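Local coordinates for protein probable TonB-dependent siderophore receptor PirA (Acinetobacter baumannii, PDB 5FR8) that probably takes up iron across the outer membrane by binding ferric siderophores, possibly including ferric enterobactin, as a TonB-dependent beta-barrel receptor, at residues Asp255-Gln261 and Met292-Ala298; Tyr316-Lys322 and Ala343-Thr349. All blocks are in the same frame, centred on the assembly; numbering follows the deposited sequence.

In the fold
Interactions 1 and 2 are alternate strand pairings in the wall of the beta-barrel of this TonB-dependent receptor, separated by the pairing of 290-305 with 308-323, and their centres are about 11 Å apart. Segments 292-298 and 316-322 therefore lie side by side between the outer segments 255-261 and 343-349. Their shared boundary is tied on the plug-facing side by D317, which belongs to interaction 2. Its OD2 forms a salt bridge to R294 NH2 of interaction 1 at 2.6 Å, while its OD1 lies 2.6 Å from S296 OG in a probable hydrogen bond. Both contacts also send polar groups of this face toward the plug residues that fill the barrel.

Interaction 1. Residues Asp255-Gln261 and Met292-Ala298; sequences DISSSKQ and MYRDSYA
K260 lays its side chain alongside the ring of Y293, CD lying 4.1 Å from CE2, with both groups pointing the same way from paired positions on adjacent strands. CG of K260 is anti to its backbone N (chi1 158°) and the chain beyond stays extended, which brings CD beside CE2 with the amine farther out. Farther along the same face, I256 brings CG1 to 4.3 Å from CD2 of Y297, an apolar pair. Between them S258 CB lies 3.3 Å from D295 OD1, a close approach without a hydrogen bond. The strands run nearly antiparallel, at 173°, stitched by eight backbone bonds in four reciprocal pairs; S257 N reaches S296 O at 3.1 Å.

The opposite face carries D255, S257, S259 and Q261 against A298, S296, R294 and M292. Q261 CB and M292 CB meet at 3.9 Å, and small S257 sets OG 3.9 Å from S296 CB. Other polar ends find their strongest partners outside the two segments: D255 pairs with R241, the short hydroxyls of S259 and S296 bond D237 and D317, and Q261 OE1 accepts from R121. R294, long enough to reach inward, forms a salt bridge to D317 and a cation-pi contact with W126. The chemistry implies a wall held by its backbone, with one mixed face and one polar face turned to the barrel interior, bonded partly to neighbouring strands and partly to the plug.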
loop_
_atom_site.group_PDB
_atom_site.type_symbol
_atom_site.label_atom_id
_atom_site.label_comp_id
_atom_site.label_asym_id
_atom_site.label_seq_id
_atom_site.Cartn_x
_atom_site.Cartn_y
_atom_site.Cartn_z
ATOM N N ASP A 255 -16.066 14.238 9.207
ATOM C CA ASP A 255 -15.976 12.807 8.880
ATOM C C ASP A 255 -15.631 12.028 10.126
ATOM O O ASP A 255 -14.584 12.246 10.733
ATOM C CB ASP A 255 -14.903 12.529 7.823
ATOM C CG ASP A 255 -15.246 13.101 6.437
ATOM O OD1 ASP A 255 -16.331 12.819 5.888
ATOM O OD2 ASP A 255 -14.403 13.825 5.894
ATOM N N ILE A 256 -16.526 11.133 10.517
ATOM C CA ILE A 256 -16.272 10.205 11.614
ATOM C C ILE A 256 -16.449 8.793 11.105
ATOM O O ILE A 256 -17.545 8.452 10.648
ATOM C CB ILE A 256 -17.299 10.341 12.730
ATOM C CG1 ILE A 256 -17.243 11.730 13.329
ATOM C CG2 ILE A 256 -17.038 9.282 13.776
ATOM C CD1 ILE A 256 -18.269 11.945 14.404
ATOM N N SER A 257 -15.397 7.980 11.193
ATOM C CA SER A 257 -15.508 6.594 10.789
ATOM C C SER A 257 -14.786 5.679 11.759
ATOM O O SER A 257 -13.758 6.063 12.311
ATOM C CB SER A 257 -14.924 6.384 9.395
ATOM O OG SER A 257 -13.527 6.232 9.488
ATOM N N SER A 258 -15.306 4.459 11.937
ATOM C CA SER A 258 -14.588 3.418 12.692
ATOM C C SER A 258 -14.634 2.054 11.966
ATOM O O SER A 258 -15.646 1.688 11.368
ATOM C CB SER A 258 -15.153 3.317 14.114
ATOM O OG SER A 258 -16.350 2.580 14.103
ATOM N N SER A 259 -13.525 1.327 12.006
ATOM C CA SER A 259 -13.409 0.043 11.338
ATOM C C SER A 259 -12.668 -0.928 12.208
ATOM O O SER A 259 -11.796 -0.553 12.992
ATOM C CB SER A 259 -12.639 0.174 10.033
ATOM O OG SER A 259 -13.330 1.001 9.109
ATOM N N LYS A 260 -13.020 -2.191 12.038
ATOM C CA LYS A 260 -12.362 -3.291 12.700
ATOM C C LYS A 260 -12.105 -4.381 11.669
ATOM O O LYS A 260 -12.997 -4.770 10.907
ATOM C CB LYS A 260 -13.251 -3.813 13.831
ATOM C CG LYS A 260 -12.975 -5.239 14.281
ATOM C CD LYS A 260 -13.788 -5.595 15.525
ATOM C CE LYS A 260 -13.895 -7.116 15.684
ATOM N NZ LYS A 260 -14.427 -7.517 17.013
ATOM N N GLN A 261 -10.877 -4.877 11.659
ATOM C CA GLN A 261 -10.512 -5.994 10.813
ATOM C C GLN A 261 -9.990 -7.167 11.635
ATOM O O GLN A 261 -8.945 -7.055 12.276
ATOM C CB GLN A 261 -9.436 -5.549 9.870
ATOM C CG GLN A 261 -9.956 -5.024 8.558
ATOM C CD GLN A 261 -8.824 -4.437 7.749
ATOM O OE1 GLN A 261 -7.661 -4.827 7.939
ATOM N NE2 GLN A 261 -9.146 -3.514 6.830
ATOM N N MET A 292 -7.203 -5.619 13.842
ATOM C CA MET A 292 -6.724 -4.316 13.456
ATOM C C MET A 292 -7.893 -3.369 13.688
ATOM O O MET A 292 -8.963 -3.588 13.125
ATOM C CB MET A 292 -6.326 -4.356 11.955
ATOM C CG MET A 292 -5.087 -3.541 11.553
ATOM S SD MET A 292 -3.540 -3.990 12.412
ATOM C CE MET A 292 -3.791 -5.746 12.301
ATOM N N TYR A 293 -7.723 -2.357 14.541
ATOM C CA TYR A 293 -8.795 -1.370 14.797
ATOM C C TYR A 293 -8.386 -0.010 14.267
ATOM O O TYR A 293 -7.250 0.389 14.441
ATOM C CB TYR A 293 -9.051 -1.192 16.274
ATOM C CG TYR A 293 -9.445 -2.417 17.003
ATOM C CD1 TYR A 293 -8.500 -3.362 17.362
ATOM C CD2 TYR A 293 -10.770 -2.613 17.391
ATOM C CE1 TYR A 293 -8.866 -4.513 18.069
ATOM C CE2 TYR A 293 -11.146 -3.747 18.078
ATOM C CZ TYR A 293 -10.184 -4.692 18.416
ATOM O OH TYR A 293 -10.551 -5.812 19.107
ATOM N N ARG A 294 -9.310 0.708 13.636
ATOM C CA ARG A 294 -8.994 2.023 13.165
ATOM C C ARG A 294 -10.130 3.005 13.383
ATOM O O ARG A 294 -11.233 2.804 12.900
ATOM C CB ARG A 294 -8.700 1.949 11.699
ATOM C CG ARG A 294 -8.058 3.194 11.142
ATOM C CD ARG A 294 -7.945 3.125 9.640
ATOM N NE ARG A 294 -8.231 4.434 9.068
ATOM C CZ ARG A 294 -7.382 5.448 9.093
ATOM N NH1 ARG A 294 -6.184 5.295 9.667
ATOM N NH2 ARG A 294 -7.746 6.611 8.550
ATOM N N ASP A 295 -9.851 4.080 14.097
ATOM C CA ASP A 295 -10.818 5.166 14.286
ATOM C C ASP A 295 -10.257 6.471 13.712
ATOM O O ASP A 295 -9.070 6.730 13.816
ATOM C CB ASP A 295 -11.106 5.344 15.778
ATOM C CG ASP A 295 -11.930 4.188 16.369
ATOM O OD1 ASP A 295 -12.237 3.247 15.637
ATOM O OD2 ASP A 295 -12.268 4.202 17.556
ATOM N N SER A 296 -11.103 7.288 13.107
ATOM C CA SER A 296 -10.637 8.459 12.372
ATOM C C SER A 296 -11.644 9.577 12.458
ATOM O O SER A 296 -12.833 9.366 12.225
ATOM C CB SER A 296 -10.426 8.101 10.893
ATOM O OG SER A 296 -9.504 8.978 10.244
ATOM N N TYR A 297 -11.165 10.774 12.764
ATOM C CA TYR A 297 -12.021 11.970 12.794
ATOM C C TYR A 297 -11.369 13.068 11.960
ATOM O O TYR A 297 -10.193 13.346 12.116
ATOM C CB TYR A 297 -12.194 12.494 14.203
ATOM C CG TYR A 297 -12.563 11.447 15.200
ATOM C CD1 TYR A 297 -11.689 10.401 15.470
ATOM C CD2 TYR A 297 -13.761 11.516 15.908
ATOM C CE1 TYR A 297 -12.008 9.438 16.392
ATOM C CE2 TYR A 297 -14.087 10.539 16.833
ATOM C CZ TYR A 297 -13.201 9.503 17.068
ATOM O OH TYR A 297 -13.469 8.495 17.956
ATOM N N ALA A 298 -12.127 13.705 11.087
ATOM C CA ALA A 298 -11.585 14.851 10.406
ATOM C C ALA A 298 -12.596 15.966 10.393
ATOM O O ALA A 298 -13.798 15.720 10.381
ATOM C CB ALA A 298 -11.194 14.488 9.018
#

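Interaction 2. Residues Tyr316-Lys322 and Ala343-Thr349; sequences YDKTHNK and ATSRLET
Y316 reaches diagonally over to E348, its OH giving a hydrogen bond of 2.7 Å to E348 OE1. Its CG is anti to the backbone N (chi1 172°), an orientation that swings the ring toward the neighbouring strand. As modelled, ring and carboxylate planes stand 85° apart, with OE1 near the ring plane at its edge. E348 is extended beyond CG, and its CG packs 4.1 Å from CG of K318, the two side chains running in the same direction.

H320 occupies the same face between T344 and R346. The methyl CG2 of T344 sits at the edge of the imidazole, 3.7 Å from H320 CD2, while the aliphatic start of R346 lies beside the ring, its CG 3.5 Å from H320 NE2. Thus R346 offers carbon to the histidine before its chain bends at the third torsion.

On the other face T319 OG1 hydrogen-bonds S106 of the plug. N321 uses OD1 for R323 and ND2 for the backbone of S109, and T349 OG1 hydrogen-bonds N105 of the plug and D377 on the adjacent barrel strand. Beta-branched threonines favour the extended backbone and supply short hydroxyls for these links. Six backbone bonds, such as L347 N to T319 O at 2.7 Å, join the strands. Side-chain chemistry therefore adds one cross-strand polar link and carbon packing on the face of H320, while the inward polar groups couple the wall to the plug.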
loop_
_atom_site.group_PDB
_atom_site.type_symbol
_atom_site.label_atom_id
_atom_site.label_comp_id
_atom_site.label_asym_id
_atom_site.label_seq_id
_atom_site.Cartn_x
_atom_site.Cartn_y
_atom_site.Cartn_z
ATOM N N TYR A 316 -7.491 13.361 13.222
ATOM C CA TYR A 316 -6.958 12.540 14.319
ATOM C C TYR A 316 -7.281 11.071 13.989
ATOM O O TYR A 316 -8.426 10.721 13.694
ATOM C CB TYR A 316 -7.587 12.981 15.659
ATOM C CG TYR A 316 -7.260 12.102 16.842
ATOM C CD1 TYR A 316 -5.970 12.028 17.339
ATOM C CD2 TYR A 316 -8.253 11.351 17.468
ATOM C CE1 TYR A 316 -5.664 11.207 18.409
ATOM C CE2 TYR A 316 -7.959 10.536 18.539
ATOM C CZ TYR A 316 -6.663 10.466 19.001
ATOM O OH TYR A 316 -6.354 9.639 20.068
ATOM N N ASP A 317 -6.255 10.230 13.991
ATOM C CA ASP A 317 -6.400 8.800 13.675
ATOM C C ASP A 317 -5.866 7.949 14.802
ATOM O O ASP A 317 -4.799 8.217 15.348
ATOM C CB ASP A 317 -5.648 8.443 12.397
ATOM C CG ASP A 317 -6.444 8.764 11.148
ATOM O OD1 ASP A 317 -7.227 9.742 11.173
ATOM O OD2 ASP A 317 -6.288 8.043 10.143
ATOM N N LYS A 318 -6.622 6.918 15.155
ATOM C CA LYS A 318 -6.253 6.011 16.248
ATOM C C LYS A 318 -6.283 4.546 15.763
ATOM O O LYS A 318 -7.321 4.025 15.352
ATOM C CB LYS A 318 -7.208 6.204 17.430
ATOM C CG LYS A 318 -6.614 5.809 18.771
ATOM C CD LYS A 318 -7.607 5.953 19.912
ATOM C CE LYS A 318 -6.965 5.535 21.228
ATOM N NZ LYS A 318 -7.892 5.708 22.380
ATOM N N THR A 319 -5.140 3.885 15.823
ATOM C CA THR A 319 -5.061 2.545 15.344
ATOM C C THR A 319 -4.535 1.650 16.415
ATOM O O THR A 319 -3.535 1.981 17.045
ATOM C CB THR A 319 -4.114 2.455 14.170
ATOM O OG1 THR A 319 -4.619 3.251 13.098
ATOM C CG2 THR A 319 -4.025 1.070 13.698
ATOM N N HIS A 320 -5.235 0.534 16.644
ATOM C CA HIS A 320 -4.758 -0.534 17.529
ATOM C C HIS A 320 -4.451 -1.770 16.722
ATOM O O HIS A 320 -5.183 -2.105 15.789
ATOM C CB HIS A 320 -5.797 -0.908 18.589
ATOM C CG HIS A 320 -5.997 0.139 19.626
ATOM N ND1 HIS A 320 -6.999 1.075 19.551
ATOM C CD2 HIS A 320 -5.313 0.410 20.761
ATOM C CE1 HIS A 320 -6.931 1.874 20.600
ATOM N NE2 HIS A 320 -5.918 1.489 21.351
ATOM N N ASN A 321 -3.378 -2.450 17.113
ATOM C CA ASN A 321 -2.917 -3.680 16.494
ATOM C C ASN A 321 -2.873 -4.750 17.544
ATOM O O ASN A 321 -1.938 -4.779 18.334
ATOM C CB ASN A 321 -1.503 -3.428 15.952
ATOM C CG ASN A 321 -0.824 -4.678 15.399
ATOM O OD1 ASN A 321 -1.424 -5.717 15.239
ATOM N ND2 ASN A 321 0.436 -4.550 15.086
ATOM N N LYS A 322 -3.894 -5.601 17.603
ATOM C CA LYS A 322 -3.962 -6.619 18.655
ATOM C C LYS A 322 -3.783 -8.006 18.054
ATOM O O LYS A 322 -4.592 -8.444 17.233
ATOM C CB LYS A 322 -5.295 -6.543 19.382
ATOM C CG LYS A 322 -5.542 -7.663 20.397
ATOM C CD LYS A 322 -6.999 -7.719 20.822
ATOM C CE LYS A 322 -7.153 -8.363 22.177
ATOM N NZ LYS A 322 -8.540 -8.869 22.411
ATOM N N ALA A 343 -0.969 -9.077 22.826
ATOM C CA ALA A 343 -0.542 -7.722 23.163
ATOM C C ALA A 343 -1.174 -6.778 22.159
ATOM O O ALA A 343 -1.557 -7.190 21.076
ATOM C CB ALA A 343 0.980 -7.602 23.154
ATOM N N THR A 344 -1.303 -5.519 22.540
ATOM C CA THR A 344 -1.830 -4.499 21.654
ATOM C C THR A 344 -0.804 -3.375 21.454
ATOM O O THR A 344 -0.082 -2.974 22.381
ATOM C CB THR A 344 -3.112 -3.882 22.227
ATOM O OG1 THR A 344 -4.124 -4.888 22.327
ATOM C CG2 THR A 344 -3.605 -2.773 21.336
ATOM N N SER A 345 -0.740 -2.871 20.221
ATOM C CA SER A 345 0.045 -1.695 19.923
ATOM C C SER A 345 -0.881 -0.572 19.574
ATOM O O SER A 345 -1.966 -0.783 19.039
ATOM C CB SER A 345 0.988 -1.980 18.801
ATOM O OG SER A 345 2.169 -2.487 19.380
ATOM N N ARG A 346 -0.460 0.637 19.902
ATOM C CA ARG A 346 -1.359 1.775 19.795
ATOM C C ARG A 346 -0.690 2.904 19.005
ATOM O O ARG A 346 0.355 3.383 19.407
ATOM C CB ARG A 346 -1.797 2.229 21.206
ATOM C CG ARG A 346 -2.931 3.251 21.188
ATOM C CD ARG A 346 -3.303 3.885 22.533
ATOM N NE ARG A 346 -2.155 4.182 23.391
ATOM C CZ ARG A 346 -1.274 5.171 23.192
ATOM N NH1 ARG A 346 -1.368 6.014 22.159
ATOM N NH2 ARG A 346 -0.270 5.314 24.044
ATOM N N LEU A 347 -1.289 3.320 17.888
ATOM C CA LEU A 347 -0.726 4.398 17.065
ATOM C C LEU A 347 -1.704 5.540 16.850
ATOM O O LEU A 347 -2.766 5.381 16.239
ATOM C CB LEU A 347 -0.331 3.888 15.701
ATOM C CG LEU A 347 0.268 4.912 14.714
ATOM C CD1 LEU A 347 1.495 5.608 15.278
ATOM C CD2 LEU A 347 0.610 4.204 13.428
ATOM N N GLU A 348 -1.327 6.702 17.352
ATOM C CA GLU A 348 -2.156 7.871 17.243
ATOM C C GLU A 348 -1.457 8.837 16.326
ATOM O O GLU A 348 -0.240 9.075 16.467
ATOM C CB GLU A 348 -2.345 8.557 18.586
ATOM C CG GLU A 348 -3.099 7.760 19.594
ATOM C CD GLU A 348 -3.186 8.476 20.937
ATOM O OE1 GLU A 348 -3.802 9.556 21.000
ATOM O OE2 GLU A 348 -2.631 7.944 21.923
ATOM N N THR A 349 -2.243 9.407 15.418
ATOM C CA THR A 349 -1.776 10.441 14.553
ATOM C C THR A 349 -2.701 11.682 14.642
ATOM O O THR A 349 -3.929 11.607 14.500
ATOM C CB THR A 349 -1.731 9.931 13.121
ATOM O OG1 THR A 349 -0.841 8.796 13.030
ATOM C CG2 THR A 349 -1.287 11.038 12.183
#